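Local coordinates for putative adenylate cyclase (Vibrio parahaemolyticus, PDB 2ACA), which is a putative class IV adenylate cyclase of the CYTH family, which would convert ATP to cyclic AMP, though its function has not been established, at residues V13-V19 against H135-I141. Residues are numbered along the deposited sequence; the frame is centred on the assembly and turned at random.
Sequences VELKYRV and HFAEFAI. With PO4 (phosphate ion), chain C.
Two antiparallel strands of the CYTH-domain sheet, 13-19 and 135-141, pair through Leu-15 with Phe-139 and Tyr-17 with Ala-137, both hydrogen-bonded pairs; Tyr-17 N reaches Ala-137 O at 2.6 Å. At one end a water spans Val-19 O and His-135 N. One face bears Glu-14, Lys-16 and Glu-138. Lys-16 leaves the strand with CG anti to its backbone N (chi1 -172°), then bends at chi3 and chi4, which sets NZ 3.4 Å from Glu-138 OE2 in a long salt bridge. Lys-16 NZ also makes a weak hydrogen bond to phosphate O2 (3.2 Å). The carboxylates of Glu-14 and Glu-138 come close, in a placement that is doubtful in detail. On the other face, CD1 of Tyr-17 lies 3.8 Å from CD1 of Phe-139, the two ring planes 86° apart, while Val-19 CG2 presses on Ala-137 CB at 3.3 Å. Helices 152-162 and 22-30 cover this apolar side. The Glu-14 and Lys-16 pair falls in an E-x-E-x-K pattern, the signature of CYTH proteins. The phosphate probably comes from the crystallisation liquor but may mark the family's substrate-phosphate site; Lys-16 brings it a positive charge, and the acidic neighbours are consistent with the cation site of relatives.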
loop_
_atom_site.group_PDB
_atom_site.type_symbol
_atom_site.label_atom_id
_atom_site.label_comp_id
_atom_site.label_asym_id
_atom_site.label_seq_id
_atom_site.Cartn_x
_atom_site.Cartn_y
_atom_site.Cartn_z
ATOM N N VAL A 13 -3.334 -15.632 -15.420
ATOM C CA VAL A 13 -4.357 -16.359 -16.155
ATOM C C VAL A 13 -5.125 -17.099 -15.070
ATOM O O VAL A 13 -4.526 -17.725 -14.189
ATOM C CB VAL A 13 -3.762 -17.375 -17.162
ATOM C CG1 VAL A 13 -3.060 -16.642 -18.287
ATOM C CG2 VAL A 13 -2.791 -18.298 -16.466
ATOM N N GLU A 14 -6.449 -17.021 -15.129
ATOM C CA GLU A 14 -7.293 -17.643 -14.119
ATOM C C GLU A 14 -8.576 -18.193 -14.717
ATOM O O GLU A 14 -9.214 -17.539 -15.535
ATOM C CB GLU A 14 -7.640 -16.596 -13.058
ATOM C CG GLU A 14 -8.456 -17.083 -11.885
ATOM C CD GLU A 14 -8.937 -15.931 -11.025
ATOM O OE1 GLU A 14 -9.222 -16.144 -9.825
ATOM O OE2 GLU A 14 -9.037 -14.803 -11.554
ATOM N N LEU A 15 -8.942 -19.402 -14.305
ATOM C CA LEU A 15 -10.172 -20.036 -14.768
ATOM C C LEU A 15 -11.042 -20.260 -13.548
ATOM O O LEU A 15 -10.591 -20.845 -12.566
ATOM C CB LEU A 15 -9.884 -21.382 -15.437
ATOM C CG LEU A 15 -9.295 -21.350 -16.846
ATOM C CD1 LEU A 15 -8.007 -20.557 -16.848
ATOM C CD2 LEU A 15 -9.038 -22.768 -17.324
ATOM N N LYS A 16 -12.286 -19.802 -13.608
ATOM C CA LYS A 16 -13.189 -19.960 -12.484
ATOM C C LYS A 16 -14.192 -21.062 -12.763
ATOM O O LYS A 16 -14.715 -21.179 -13.869
ATOM C CB LYS A 16 -13.945 -18.660 -12.204
ATOM C CG LYS A 16 -14.776 -18.692 -10.914
ATOM C CD LYS A 16 -15.845 -17.598 -10.899
ATOM C CE LYS A 16 -15.287 -16.238 -11.307
ATOM N NZ LYS A 16 -14.693 -15.464 -10.188
ATOM N N TYR A 17 -14.464 -21.868 -11.748
ATOM C CA TYR A 17 -15.414 -22.953 -11.890
ATOM C C TYR A 17 -16.397 -22.975 -10.743
ATOM O O TYR A 17 -16.129 -22.458 -9.659
ATOM C CB TYR A 17 -14.712 -24.311 -11.935
ATOM C CG TYR A 17 -13.833 -24.547 -13.136
ATOM C CD1 TYR A 17 -12.517 -24.101 -13.155
ATOM C CD2 TYR A 17 -14.313 -25.228 -14.259
ATOM C CE1 TYR A 17 -11.697 -24.328 -14.256
ATOM C CE2 TYR A 17 -13.499 -25.457 -15.364
ATOM C CZ TYR A 17 -12.194 -25.007 -15.355
ATOM O OH TYR A 17 -11.376 -25.252 -16.437
ATOM N N ARG A 18 -17.540 -23.593 -11.004
ATOM C CA ARG A 18 -18.595 -23.745 -10.024
ATOM C C ARG A 18 -18.314 -25.134 -9.440
ATOM O O ARG A 18 -18.110 -26.085 -10.194
ATOM C CB ARG A 18 -19.924 -23.754 -10.743
ATOM C CG ARG A 18 -21.131 -23.344 -9.941
ATOM C CD ARG A 18 -22.287 -23.337 -10.914
ATOM N NE ARG A 18 -21.799 -23.056 -12.262
ATOM C CZ ARG A 18 -22.473 -23.309 -13.376
ATOM N NH1 ARG A 18 -23.684 -23.851 -13.300
ATOM N NH2 ARG A 18 -21.930 -23.027 -14.562
ATOM N N VAL A 19 -18.275 -25.254 -8.118
ATOM C CA VAL A 19 -18.013 -26.547 -7.494
ATOM C C VAL A 19 -19.279 -27.028 -6.785
ATOM O O VAL A 19 -19.695 -26.446 -5.783
ATOM C CB VAL A 19 -16.876 -26.452 -6.446
ATOM C CG1 VAL A 19 -16.535 -27.832 -5.888
ATOM C CG2 VAL A 19 -15.672 -25.809 -7.052
ATOM N N HIS A 135 -20.491 -22.943 -3.904
ATOM C CA HIS A 135 -19.045 -23.043 -3.941
ATOM C C HIS A 135 -18.455 -22.778 -5.321
ATOM O O HIS A 135 -18.991 -23.226 -6.336
ATOM C CB HIS A 135 -18.595 -24.432 -3.472
ATOM C CG HIS A 135 -18.874 -24.711 -2.030
ATOM N ND1 HIS A 135 -20.151 -24.756 -1.513
ATOM C CD2 HIS A 135 -18.040 -24.976 -0.996
ATOM C CE1 HIS A 135 -20.092 -25.037 -0.224
ATOM N NE2 HIS A 135 -18.822 -25.177 0.115
ATOM N N PHE A 136 -17.332 -22.065 -5.342
ATOM C CA PHE A 136 -16.636 -21.723 -6.580
ATOM C C PHE A 136 -15.167 -22.108 -6.442
ATOM O O PHE A 136 -14.648 -22.205 -5.329
ATOM C CB PHE A 136 -16.761 -20.221 -6.830
ATOM C CG PHE A 136 -18.159 -19.768 -7.128
ATOM C CD1 PHE A 136 -18.616 -19.719 -8.439
ATOM C CD2 PHE A 136 -19.017 -19.385 -6.106
ATOM C CE1 PHE A 136 -19.910 -19.294 -8.742
ATOM C CE2 PHE A 136 -20.315 -18.958 -6.391
ATOM C CZ PHE A 136 -20.761 -18.912 -7.721
ATOM N N ALA A 137 -14.499 -22.336 -7.567
ATOM C CA ALA A 137 -13.086 -22.693 -7.549
ATOM C C ALA A 137 -12.327 -21.918 -8.617
ATOM O O ALA A 137 -12.831 -21.704 -9.722
ATOM C CB ALA A 137 -12.910 -24.189 -7.767
ATOM N N GLU A 138 -11.113 -21.489 -8.283
ATOM C CA GLU A 138 -10.297 -20.747 -9.228
ATOM C C GLU A 138 -8.949 -21.426 -9.347
ATOM O O GLU A 138 -8.373 -21.841 -8.347
ATOM C CB GLU A 138 -10.084 -19.303 -8.761
ATOM C CG GLU A 138 -11.356 -18.555 -8.424
ATOM C CD GLU A 138 -11.105 -17.093 -8.084
ATOM O OE1 GLU A 138 -10.170 -16.808 -7.306
ATOM O OE2 GLU A 138 -11.848 -16.226 -8.590
ATOM N N PHE A 139 -8.464 -21.547 -10.578
ATOM C CA PHE A 139 -7.169 -22.143 -10.847
ATOM C C PHE A 139 -6.400 -21.059 -11.567
ATOM O O PHE A 139 -6.909 -20.468 -12.517
ATOM C CB PHE A 139 -7.320 -23.382 -11.735
ATOM C CG PHE A 139 -8.088 -24.494 -11.086
ATOM C CD1 PHE A 139 -9.469 -24.430 -10.983
ATOM C CD2 PHE A 139 -7.427 -25.581 -10.526
ATOM C CE1 PHE A 139 -10.188 -25.436 -10.328
ATOM C CE2 PHE A 139 -8.138 -26.591 -9.870
ATOM C CZ PHE A 139 -9.521 -26.514 -9.772
ATOM N N ALA A 140 -5.181 -20.778 -11.123
ATOM C CA ALA A 140 -4.423 -19.714 -11.763
ATOM C C ALA A 140 -2.917 -19.776 -11.548
ATOM O O ALA A 140 -2.413 -20.552 -10.738
ATOM C CB ALA A 140 -4.950 -18.355 -11.285
ATOM N N ILE A 141 -2.217 -18.928 -12.291
ATOM C CA ILE A 141 -0.772 -18.812 -12.216
ATOM C C ILE A 141 -0.413 -17.420 -12.709
ATOM O O ILE A 141 -0.866 -17.007 -13.777
ATOM C CB ILE A 141 -0.072 -19.855 -13.117
ATOM C CG1 ILE A 141 1.414 -19.519 -13.255
ATOM C CG2 ILE A 141 -0.725 -19.887 -14.487
ATOM C CD1 ILE A 141 2.177 -19.555 -11.950
HETATM P P PO4 C . -12.838 -12.231 -10.084
HETATM O O1 PO4 C . -11.754 -11.220 -9.984
HETATM O O2 PO4 C . -12.551 -13.352 -9.152
HETATM O O3 PO4 C . -12.909 -12.746 -11.475
HETATM O O4 PO4 C . -14.137 -11.604 -9.725
HETATM O O HOH W 1 -21.545 -25.954 -4.217
#